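Local coordinates for protein phospholipase C-beta (PLC-beta) (Sepia officinalis, PDB 3QR0) that is a multidomain phospholipase C of the beta class, joining PH, EF-hand-like, TIM-barrel and C2 domains, with a calcium ion bound in the barrel, at residues N244-L254 against G295-L306; Y333-Y341 against V359-D370. All coordinates share one frame; numbering follows the deposited sequence.

Overall arrangement
Interaction 1 comes first along the chain and lies in the EF-hand-like region, where the strands 245-246 and 296-297 pair and lead into helices 247-257 and 299-307. Interaction 2 follows in the X-domain part of the TIM barrel, where the chain after strand 332-334 runs beside strand 366-372 and the calcium ion is held. The two share no helix, strand or sheet: their centres are 46 Å apart and their nearest atoms about 26 Å apart. Interaction 1 is also the more peripheral, about 33 Å from the chain centre against about 13 Å. Interaction 1 joins two helix-bearing segments within the EF-hand-like region, while interaction 2 supplies three of the four protein ligands of the calcium ion.

Interaction 1 of 2, residues N244-L254 against G295-L306; sequences NITTVMFRDFL and GQLTKEGLLYFL
Asn244 and Gln296 join by their side-chain amides at one end of a short antiparallel pairing, and a cluster of phenylalanines and leucines fills the other. With CG beside its own backbone N (chi1 -73°), the Asn244 side chain heads toward 295-306 and crosses that of Gln296 at about a right angle. Its CB lies between Gln296 OE1 and Leu297 O, CG also faces Gln296 OE1 (3.6 Å), and the amide then branches, OD1 to Thr298 CG2 and ND2 to Gln296 OE1 at 2.8 Å, a nearly straight bond (166°) close to the Asn244 amide plane. A water that accepts from Asn244 N and donates to the same OE1 closes a small polar ring.

Between these ends Ile245 and Leu297 form an antiparallel hydrogen-bonded pair, Ile245 N to Leu297 O at 3.0 Å and Leu297 N to Ile245 O at 2.8 Å. Their side chains share a face of the pairing. Leu297 CD2 sits over one face of the Phe250 ring, 4.0 Å from its centroid, in a CH-pi contact, while Leu254 CD1 covers the opposite face. Phe250 then drives its edge into the face of Phe305, a T-shaped pair with planes at 86° and CZ over the centre of the Phe305 ring. Leu254 CD2 packs tightly on Phe305 CZ at 3.3 Å, and Phe253 CE2 meets Phe305 CE2 at 3.7 Å.

Thr246 and Thr298 are the N-caps of the two helices that leave the pairing, and Glu284 of helix 273-288 bonds to the Thr298 hydroxyl. A short antiparallel link ahead of two exiting helices is the arrangement of paired EF-hand loops, consistent with this family. Here backbone and amide bonds fix the register of the link, whereas aromatic and aliphatic packing holds the helices together beyond it.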
loop_
_atom_site.group_PDB
_atom_site.type_symbol
_atom_site.label_atom_id
_atom_site.label_comp_id
_atom_site.label_asym_id
_atom_site.label_seq_id
_atom_site.Cartn_x
_atom_site.Cartn_y
_atom_site.Cartn_z
ATOM N N ASN A 244 33.588 -4.000 -23.235
ATOM C CA ASN A 244 32.717 -3.167 -22.413
ATOM C C ASN A 244 31.444 -2.746 -23.155
ATOM O O ASN A 244 31.380 -2.797 -24.385
ATOM C CB ASN A 244 33.473 -1.938 -21.901
ATOM C CG ASN A 244 34.485 -2.281 -20.814
ATOM O OD1 ASN A 244 34.279 -3.198 -20.019
ATOM N ND2 ASN A 244 35.577 -1.532 -20.772
ATOM N N ILE A 245 30.423 -2.364 -22.396
ATOM C CA ILE A 245 29.191 -1.839 -22.973
ATOM C C ILE A 245 29.465 -0.398 -23.390
ATOM O O ILE A 245 29.758 0.447 -22.543
ATOM C CB ILE A 245 28.019 -1.881 -21.963
ATOM C CG1 ILE A 245 27.692 -3.327 -21.567
ATOM C CG2 ILE A 245 26.773 -1.218 -22.541
ATOM C CD1 ILE A 245 26.668 -3.442 -20.442
ATOM N N THR A 246 29.400 -0.133 -24.694
ATOM C CA THR A 246 29.622 1.215 -25.223
ATOM C C THR A 246 28.391 2.100 -24.995
ATOM O O THR A 246 27.308 1.603 -24.681
ATOM C CB THR A 246 29.949 1.191 -26.730
ATOM O OG1 THR A 246 28.814 0.717 -27.467
ATOM C CG2 THR A 246 31.158 0.290 -27.016
ATOM N N THR A 247 28.570 3.411 -25.155
ATOM C CA THR A 247 27.475 4.380 -25.047
ATOM C C THR A 247 26.277 4.005 -25.918
ATOM O O THR A 247 25.135 4.047 -25.462
ATOM C CB THR A 247 27.944 5.794 -25.443
ATOM O OG1 THR A 247 28.970 6.222 -24.543
ATOM C CG2 THR A 247 26.785 6.789 -25.410
ATOM N N VAL A 248 26.547 3.622 -27.160
ATOM C CA VAL A 248 25.494 3.265 -28.111
ATOM C C VAL A 248 24.794 1.965 -27.705
ATOM O O VAL A 248 23.568 1.868 -27.788
ATOM C CB VAL A 248 26.051 3.167 -29.542
ATOM C CG1 VAL A 248 24.991 2.660 -30.505
ATOM C CG2 VAL A 248 26.553 4.533 -29.990
ATOM N N MET A 249 25.567 0.984 -27.240
ATOM C CA MET A 249 24.994 -0.265 -26.727
ATOM C C MET A 249 24.114 -0.023 -25.504
ATOM O O MET A 249 23.069 -0.652 -25.354
ATOM C CB MET A 249 26.092 -1.265 -26.364
ATOM C CG MET A 249 26.809 -1.875 -27.547
ATOM S SD MET A 249 28.248 -2.824 -26.996
ATOM C CE MET A 249 29.059 -3.096 -28.567
ATOM N N PHE A 250 24.541 0.881 -24.626
ATOM C CA PHE A 250 23.772 1.201 -23.433
ATOM C C PHE A 250 22.480 1.931 -23.815
ATOM O O PHE A 250 21.409 1.629 -23.286
ATOM C CB PHE A 250 24.620 2.028 -22.450
ATOM C CG PHE A 250 24.015 2.166 -21.074
ATOM C CD1 PHE A 250 23.573 1.047 -20.370
ATOM C CD2 PHE A 250 23.908 3.413 -20.470
ATOM C CE1 PHE A 250 23.019 1.177 -19.102
ATOM C CE2 PHE A 250 23.362 3.550 -19.201
ATOM C CZ PHE A 250 22.913 2.433 -18.515
ATOM N N ARG A 251 22.585 2.874 -24.743
ATOM C CA ARG A 251 21.427 3.616 -25.239
ATOM C C ARG A 251 20.353 2.674 -25.790
ATOM O O ARG A 251 19.179 2.786 -25.449
ATOM C CB ARG A 251 21.868 4.581 -26.335
ATOM C CG ARG A 251 20.761 5.498 -26.863
ATOM C CD ARG A 251 21.127 6.020 -28.224
ATOM N NE ARG A 251 21.148 4.943 -29.205
ATOM C CZ ARG A 251 21.665 5.030 -30.425
ATOM N NH1 ARG A 251 22.224 6.156 -30.856
ATOM N NH2 ARG A 251 21.623 3.976 -31.224
ATOM N N ASP A 252 20.772 1.736 -26.632
ATOM C CA ASP A 252 19.849 0.766 -27.213
ATOM C C ASP A 252 19.268 -0.167 -26.152
ATOM O O ASP A 252 18.094 -0.518 -26.222
ATOM C CB ASP A 252 20.533 -0.020 -28.334
ATOM C CG ASP A 252 20.826 0.844 -29.552
ATOM O OD1 ASP A 252 21.559 0.386 -30.452
ATOM O OD2 ASP A 252 20.325 1.989 -29.618
ATOM N N PHE A 253 20.075 -0.538 -25.157
ATOM C CA PHE A 253 19.579 -1.302 -24.014
ATOM C C PHE A 253 18.453 -0.540 -23.304
ATOM O O PHE A 253 17.378 -1.088 -23.066
ATOM C CB PHE A 253 20.729 -1.610 -23.046
ATOM C CG PHE A 253 20.293 -2.143 -21.711
ATOM C CD1 PHE A 253 19.650 -3.365 -21.607
ATOM C CD2 PHE A 253 20.569 -1.440 -20.547
ATOM C CE1 PHE A 253 19.264 -3.857 -20.374
ATOM C CE2 PHE A 253 20.188 -1.932 -19.313
ATOM C CZ PHE A 253 19.537 -3.142 -19.225
ATOM N N LEU A 254 18.699 0.727 -22.985
ATOM C CA LEU A 254 17.703 1.551 -22.300
ATOM C C LEU A 254 16.451 1.786 -23.146
ATOM O O LEU A 254 15.334 1.760 -22.620
ATOM C CB LEU A 254 18.307 2.895 -21.876
ATOM C CG LEU A 254 19.413 2.839 -20.815
ATOM C CD1 LEU A 254 20.023 4.224 -20.587
ATOM C CD2 LEU A 254 18.885 2.278 -19.530
ATOM N N GLY A 295 32.648 6.517 -22.122
ATOM C CA GLY A 295 31.701 5.748 -22.918
ATOM C C GLY A 295 31.897 4.244 -22.848
ATOM O O GLY A 295 31.621 3.539 -23.818
ATOM N N GLN A 296 32.371 3.749 -21.707
ATOM C CA GLN A 296 32.579 2.315 -21.519
ATOM C C GLN A 296 32.080 1.881 -20.145
ATOM O O GLN A 296 32.684 2.212 -19.125
ATOM C CB GLN A 296 34.057 1.951 -21.681
ATOM C CG GLN A 296 34.577 2.062 -23.114
ATOM C CD GLN A 296 35.883 1.315 -23.335
ATOM O OE1 GLN A 296 36.059 0.192 -22.864
ATOM N NE2 GLN A 296 36.802 1.934 -24.073
ATOM N N LEU A 297 30.970 1.147 -20.134
ATOM C CA LEU A 297 30.357 0.665 -18.904
ATOM C C LEU A 297 30.815 -0.764 -18.622
ATOM O O LEU A 297 30.660 -1.653 -19.462
ATOM C CB LEU A 297 28.830 0.722 -19.020
ATOM C CG LEU A 297 28.007 0.368 -17.780
ATOM C CD1 LEU A 297 28.266 1.352 -16.643
ATOM C CD2 LEU A 297 26.517 0.322 -18.125
ATOM N N THR A 298 31.379 -0.966 -17.433
ATOM C CA THR A 298 31.887 -2.266 -16.998
ATOM C C THR A 298 30.779 -3.107 -16.357
ATOM O O THR A 298 29.671 -2.623 -16.121
ATOM C CB THR A 298 33.038 -2.095 -15.970
ATOM O OG1 THR A 298 32.557 -1.384 -14.824
ATOM C CG2 THR A 298 34.210 -1.321 -16.578
ATOM N N LYS A 299 31.097 -4.368 -16.073
ATOM C CA LYS A 299 30.170 -5.292 -15.411
ATOM C C LYS A 299 29.666 -4.735 -14.072
ATOM O O LYS A 299 28.479 -4.812 -13.760
ATOM C CB LYS A 299 30.880 -6.628 -15.193
ATOM C CG LYS A 299 30.015 -7.743 -14.640
ATOM C CD LYS A 299 30.748 -9.082 -14.683
ATOM C CE LYS A 299 31.986 -9.093 -13.791
ATOM N NZ LYS A 299 32.590 -10.449 -13.688
ATOM N N GLU A 300 30.579 -4.155 -13.300
ATOM C CA GLU A 300 30.246 -3.594 -11.993
ATOM C C GLU A 300 29.446 -2.298 -12.145
ATOM O O GLU A 300 28.566 -2.010 -11.336
ATOM C CB GLU A 300 31.519 -3.346 -11.176
ATOM C CG GLU A 300 32.246 -4.618 -10.712
ATOM C CD GLU A 300 33.059 -5.319 -11.801
ATOM O OE1 GLU A 300 33.394 -4.694 -12.840
ATOM O OE2 GLU A 300 33.375 -6.515 -11.610
ATOM N N GLY A 301 29.761 -1.525 -13.186
ATOM C CA GLY A 301 28.983 -0.339 -13.541
ATOM C C GLY A 301 27.557 -0.676 -13.943
ATOM O O GLY A 301 26.624 0.053 -13.597
ATOM N N LEU A 302 27.385 -1.781 -14.673
ATOM C CA LEU A 302 26.051 -2.254 -15.063
ATOM C C LEU A 302 25.213 -2.639 -13.852
ATOM O O LEU A 302 24.050 -2.252 -13.744
ATOM C CB LEU A 302 26.151 -3.458 -16.013
ATOM C CG LEU A 302 24.825 -4.076 -16.476
ATOM C CD1 LEU A 302 23.983 -3.052 -17.242
ATOM C CD2 LEU A 302 25.072 -5.306 -17.332
ATOM N N LEU A 303 25.800 -3.417 -12.950
ATOM C CA LEU A 303 25.106 -3.830 -11.728
ATOM C C LEU A 303 24.698 -2.609 -10.903
ATOM O O LEU A 303 23.595 -2.561 -10.358
ATOM C CB LEU A 303 25.986 -4.771 -10.895
ATOM C CG LEU A 303 25.376 -5.349 -9.611
ATOM C CD1 LEU A 303 23.947 -5.847 -9.834
ATOM C CD2 LEU A 303 26.259 -6.469 -9.079
ATOM N N TYR A 304 25.583 -1.618 -10.835
ATOM C CA TYR A 304 25.284 -0.368 -10.131
ATOM C C TYR A 304 24.044 0.294 -10.745
ATOM O O TYR A 304 23.105 0.650 -10.035
ATOM C CB TYR A 304 26.493 0.577 -10.192
ATOM C CG TYR A 304 26.343 1.855 -9.393
ATOM C CD1 TYR A 304 26.873 1.967 -8.108
ATOM C CD2 TYR A 304 25.684 2.957 -9.926
ATOM C CE1 TYR A 304 26.739 3.145 -7.372
ATOM C CE2 TYR A 304 25.544 4.139 -9.195
ATOM C CZ TYR A 304 26.078 4.225 -7.928
ATOM O OH TYR A 304 25.936 5.395 -7.219
ATOM N N PHE A 305 24.036 0.445 -12.067
ATOM C CA PHE A 305 22.873 1.003 -12.763
ATOM C C PHE A 305 21.598 0.229 -12.448
ATOM O O PHE A 305 20.558 0.816 -12.151
ATOM C CB PHE A 305 23.050 1.000 -14.284
ATOM C CG PHE A 305 21.743 1.136 -15.026
ATOM C CD1 PHE A 305 21.097 2.360 -15.086
ATOM C CD2 PHE A 305 21.135 0.034 -15.611
ATOM C CE1 PHE A 305 19.885 2.491 -15.738
ATOM C CE2 PHE A 305 19.921 0.160 -16.268
ATOM C CZ PHE A 305 19.297 1.384 -16.330
ATOM N N LEU A 306 21.683 -1.095 -12.544
ATOM C CA LEU A 306 20.506 -1.949 -12.409
ATOM C C LEU A 306 19.853 -1.795 -11.047
ATOM O O LEU A 306 18.645 -1.990 -10.917
ATOM C CB LEU A 306 20.859 -3.412 -12.657
ATOM C CG LEU A 306 21.200 -3.812 -14.096
ATOM C CD1 LEU A 306 21.783 -5.221 -14.102
ATOM C CD2 LEU A 306 19.979 -3.719 -14.999
HETATM O O HOH W 1 35.932 -2.534 -24.435
#

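Interaction 2 of 2, residues Y333-Y341 against V359-D370. With CA (calcium ion), chain B.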
loop_
_atom_site.group_PDB
_atom_site.type_symbol
_atom_site.label_atom_id
_atom_site.label_comp_id
_atom_site.label_asym_id
_atom_site.label_seq_id
_atom_site.Cartn_x
_atom_site.Cartn_y
_atom_site.Cartn_z
ATOM N N TYR A 333 -12.012 4.190 -8.980
ATOM C CA TYR A 333 -11.950 3.149 -7.971
ATOM C C TYR A 333 -11.517 3.849 -6.687
ATOM O O TYR A 333 -10.551 4.610 -6.697
ATOM C CB TYR A 333 -10.942 2.070 -8.351
ATOM C CG TYR A 333 -11.275 1.314 -9.612
ATOM C CD1 TYR A 333 -12.522 0.709 -9.781
ATOM C CD2 TYR A 333 -10.335 1.177 -10.628
ATOM C CE1 TYR A 333 -12.827 0.003 -10.942
ATOM C CE2 TYR A 333 -10.629 0.471 -11.790
ATOM C CZ TYR A 333 -11.872 -0.115 -11.941
ATOM O OH TYR A 333 -12.163 -0.809 -13.096
ATOM N N ILE A 334 -12.246 3.609 -5.604
ATOM C CA ILE A 334 -12.063 4.324 -4.341
ATOM C C ILE A 334 -11.762 3.303 -3.235
ATOM O O ILE A 334 -12.548 2.387 -2.993
ATOM C CB ILE A 334 -13.321 5.142 -3.983
ATOM C CG1 ILE A 334 -13.713 6.071 -5.140
ATOM C CG2 ILE A 334 -13.097 5.949 -2.700
ATOM C CD1 ILE A 334 -14.957 6.913 -4.874
ATOM N N ASN A 335 -10.612 3.465 -2.587
ATOM C CA ASN A 335 -10.118 2.522 -1.583
ATOM C C ASN A 335 -11.095 2.436 -0.399
ATOM O O ASN A 335 -11.389 3.458 0.239
ATOM C CB ASN A 335 -8.718 2.976 -1.146
ATOM C CG ASN A 335 -7.974 1.948 -0.317
ATOM O OD1 ASN A 335 -8.469 0.859 -0.032
ATOM N ND2 ASN A 335 -6.764 2.308 0.083
ATOM N N SER A 336 -11.599 1.224 -0.129
ATOM C CA SER A 336 -12.748 1.021 0.756
ATOM C C SER A 336 -12.599 -0.112 1.779
ATOM O O SER A 336 -12.138 -1.213 1.453
ATOM C CB SER A 336 -13.994 0.746 -0.084
ATOM O OG SER A 336 -14.270 1.832 -0.947
ATOM N N SER A 337 -13.044 0.169 3.005
ATOM C CA SER A 337 -12.961 -0.752 4.133
ATOM C C SER A 337 -14.350 -1.223 4.587
ATOM O O SER A 337 -15.282 -0.427 4.664
ATOM C CB SER A 337 -12.256 -0.048 5.295
ATOM O OG SER A 337 -12.506 -0.698 6.522
ATOM N N HIS A 338 -14.471 -2.516 4.893
ATOM C CA HIS A 338 -15.703 -3.112 5.440
ATOM C C HIS A 338 -15.611 -3.322 6.963
ATOM O O HIS A 338 -14.544 -3.689 7.468
ATOM C CB HIS A 338 -15.968 -4.473 4.777
ATOM C CG HIS A 338 -17.084 -5.250 5.413
ATOM N ND1 HIS A 338 -16.878 -6.419 6.112
ATOM C CD2 HIS A 338 -18.416 -5.016 5.459
ATOM C CE1 HIS A 338 -18.036 -6.872 6.560
ATOM N NE2 HIS A 338 -18.985 -6.037 6.178
ATOM N N ASN A 339 -16.742 -3.149 7.667
ATOM C CA ASN A 339 -16.827 -3.252 9.150
ATOM C C ASN A 339 -15.501 -2.835 9.773
ATOM O O ASN A 339 -14.813 -3.622 10.435
ATOM C CB ASN A 339 -17.245 -4.663 9.625
ATOM C CG ASN A 339 -18.756 -4.931 9.501
ATOM O OD1 ASN A 339 -19.548 -4.041 9.179
ATOM N ND2 ASN A 339 -19.153 -6.174 9.772
ATOM N N THR A 340 -15.167 -1.577 9.529
ATOM C CA THR A 340 -13.852 -1.009 9.799
ATOM C C THR A 340 -13.455 -1.113 11.269
ATOM O O THR A 340 -12.276 -1.280 11.594
ATOM C CB THR A 340 -13.843 0.476 9.380
ATOM O OG1 THR A 340 -14.372 0.594 8.052
ATOM C CG2 THR A 340 -12.430 1.066 9.434
ATOM N N TYR A 341 -14.455 -1.013 12.142
ATOM C CA TYR A 341 -14.278 -1.111 13.593
ATOM C C TYR A 341 -13.687 -2.440 14.090
ATOM O O TYR A 341 -13.117 -2.483 15.176
ATOM C CB TYR A 341 -15.614 -0.825 14.322
ATOM C CG TYR A 341 -16.750 -1.739 13.912
ATOM C CD1 TYR A 341 -17.017 -2.905 14.624
ATOM C CD2 TYR A 341 -17.554 -1.439 12.813
ATOM C CE1 TYR A 341 -18.047 -3.752 14.254
ATOM C CE2 TYR A 341 -18.578 -2.281 12.430
ATOM C CZ TYR A 341 -18.825 -3.439 13.159
ATOM O OH TYR A 341 -19.840 -4.282 12.789
ATOM N N VAL A 359 -6.663 2.741 9.325
ATOM C CA VAL A 359 -7.231 2.519 7.991
ATOM C C VAL A 359 -7.151 3.784 7.130
ATOM O O VAL A 359 -6.781 3.719 5.948
ATOM C CB VAL A 359 -8.678 1.971 8.082
ATOM C CG1 VAL A 359 -9.365 2.001 6.725
ATOM C CG2 VAL A 359 -8.653 0.548 8.641
ATOM N N LEU A 360 -7.447 4.939 7.732
ATOM C CA LEU A 360 -7.357 6.219 7.024
ATOM C C LEU A 360 -5.913 6.561 6.636
ATOM O O LEU A 360 -5.673 7.214 5.619
ATOM C CB LEU A 360 -7.974 7.345 7.863
ATOM C CG LEU A 360 -9.509 7.334 7.913
ATOM C CD1 LEU A 360 -10.031 8.177 9.062
ATOM C CD2 LEU A 360 -10.092 7.809 6.583
ATOM N N LEU A 361 -4.960 6.084 7.428
ATOM C CA LEU A 361 -3.542 6.342 7.184
ATOM C C LEU A 361 -2.967 5.561 6.009
ATOM O O LEU A 361 -1.960 5.976 5.424
ATOM C CB LEU A 361 -2.727 6.072 8.448
ATOM C CG LEU A 361 -2.949 7.127 9.532
ATOM C CD1 LEU A 361 -2.423 6.616 10.873
ATOM C CD2 LEU A 361 -2.300 8.451 9.150
ATOM N N THR A 362 -3.613 4.455 5.640
ATOM C CA THR A 362 -3.265 3.744 4.404
ATOM C C THR A 362 -3.743 4.489 3.154
ATOM O O THR A 362 -3.388 4.120 2.033
ATOM C CB THR A 362 -3.909 2.352 4.340
ATOM O OG1 THR A 362 -5.321 2.487 4.138
ATOM C CG2 THR A 362 -3.632 1.548 5.618
ATOM N N GLY A 363 -4.568 5.516 3.347
ATOM C CA GLY A 363 -5.188 6.238 2.244
ATOM C C GLY A 363 -6.595 5.751 1.925
ATOM O O GLY A 363 -7.245 6.294 1.032
ATOM N N CYS A 364 -7.071 4.730 2.635
ATOM C CA CYS A 364 -8.466 4.297 2.513
ATOM C C CYS A 364 -9.410 5.494 2.649
ATOM O O CYS A 364 -9.205 6.344 3.523
ATOM C CB CYS A 364 -8.802 3.261 3.581
ATOM S SG CYS A 364 -10.389 2.464 3.341
ATOM N N ARG A 365 -10.423 5.563 1.786
ATOM C CA ARG A 365 -11.344 6.714 1.746
ATOM C C ARG A 365 -12.769 6.400 2.202
ATOM O O ARG A 365 -13.529 7.315 2.519
ATOM C CB ARG A 365 -11.406 7.312 0.333
ATOM C CG ARG A 365 -10.070 7.824 -0.217
ATOM C CD ARG A 365 -9.583 9.087 0.501
ATOM N NE ARG A 365 -8.817 8.743 1.688
ATOM C CZ ARG A 365 -8.501 9.571 2.679
ATOM N NH1 ARG A 365 -8.868 10.849 2.667
ATOM N NH2 ARG A 365 -7.801 9.100 3.700
ATOM N N CYS A 366 -13.150 5.130 2.214
ATOM C CA CYS A 366 -14.524 4.758 2.530
ATOM C C CYS A 366 -14.527 3.782 3.695
ATOM O O CYS A 366 -13.894 2.723 3.632
ATOM C CB CYS A 366 -15.224 4.152 1.315
ATOM S SG CYS A 366 -16.987 3.730 1.591
ATOM N N LEU A 367 -15.237 4.158 4.752
ATOM C CA LEU A 367 -15.241 3.430 6.012
ATOM C C LEU A 367 -16.657 3.040 6.370
ATOM O O LEU A 367 -17.620 3.621 5.855
ATOM C CB LEU A 367 -14.691 4.309 7.136
ATOM C CG LEU A 367 -13.458 5.158 6.849
ATOM C CD1 LEU A 367 -13.198 6.093 8.028
ATOM C CD2 LEU A 367 -12.246 4.293 6.563
ATOM N N GLU A 368 -16.785 2.073 7.273
ATOM C CA GLU A 368 -18.088 1.644 7.743
ATOM C C GLU A 368 -18.221 1.807 9.255
ATOM O O GLU A 368 -17.300 1.487 10.011
ATOM C CB GLU A 368 -18.332 0.195 7.351
ATOM C CG GLU A 368 -19.739 -0.301 7.666
ATOM C CD GLU A 368 -20.036 -1.638 7.032
ATOM O OE1 GLU A 368 -19.117 -2.215 6.415
ATOM O OE2 GLU A 368 -21.181 -2.125 7.155
ATOM N N LEU A 369 -19.375 2.313 9.673
ATOM C CA LEU A 369 -19.712 2.496 11.075
ATOM C C LEU A 369 -21.068 1.834 11.310
ATOM O O LEU A 369 -22.086 2.291 10.775
ATOM C CB LEU A 369 -19.784 3.989 11.431
ATOM C CG LEU A 369 -18.511 4.858 11.391
ATOM C CD1 LEU A 369 -17.973 5.073 9.973
ATOM C CD2 LEU A 369 -18.775 6.215 12.042
ATOM N N ASP A 370 -21.067 0.744 12.080
ATOM C CA ASP A 370 -22.292 0.040 12.467
ATOM C C ASP A 370 -22.763 0.611 13.794
ATOM O O ASP A 370 -22.193 0.296 14.846
ATOM C CB ASP A 370 -22.040 -1.465 12.640
ATOM C CG ASP A 370 -21.833 -2.194 11.329
ATOM O OD1 ASP A 370 -21.717 -1.557 10.259
ATOM O OD2 ASP A 370 -21.761 -3.440 11.362
HETATM CA CA CA B . -21.772 -3.680 8.843
HETATM O O HOH W 2 -4.611 4.460 -0.474
HETATM O O HOH W 3 -21.573 -5.239 6.983
HETATM O O HOH W 4 -22.362 -5.978 9.487
#
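CG anti to the backbone N (chi1 -174°) and an extended chain beyond it carry the carboxylate of Glu368 to Asn339, whereas Tyr341, with CG between its backbone N and carbonyl carbon (chi1 57°), brings its hydroxyl to Asp370, the ring and carboxylate planes 59° apart. Glu368 divides its oxygens: OE1 accepts from Asn339 N at 2.8 Å, met from above the carboxylate plane, and OE2 binds the calcium ion at 2.4 Å. Asn339 gives the metal its OD1 at 2.3 Å, Asp370 grips it with both oxygens, and two waters and Glu417 complete the site. The Tyr341 hydroxyl donates to Asp370 OD2 across a short 2.5 Å, also from above the carboxylate plane.

Behind this first shell, Glu368 N donates to Thr340 OG1 at 2.9 Å and ties the loop to strand 366-372; a Ser337 OG-Thr340 OG1 hydrogen bond, in which either could donate, braces the loop itself. Farther back the backbones are bridged once, at Ser336 and Cys366: Ser337 N donates to Cys366 O at 2.8 Å, and Asn335 O takes both Arg365 N (2.8 Å) and Cys366 N.

Asn339 ND2 bonds to Gln346. The calcium ion is held between the 338-341 loop and strand 366-372 of the barrel. Tyr341 OH on Asp370 and Arg570, salt-bridged to Glu368 OE1, are second-shell partners; the metal, probably with Arg570, offsets the gathered negative charge.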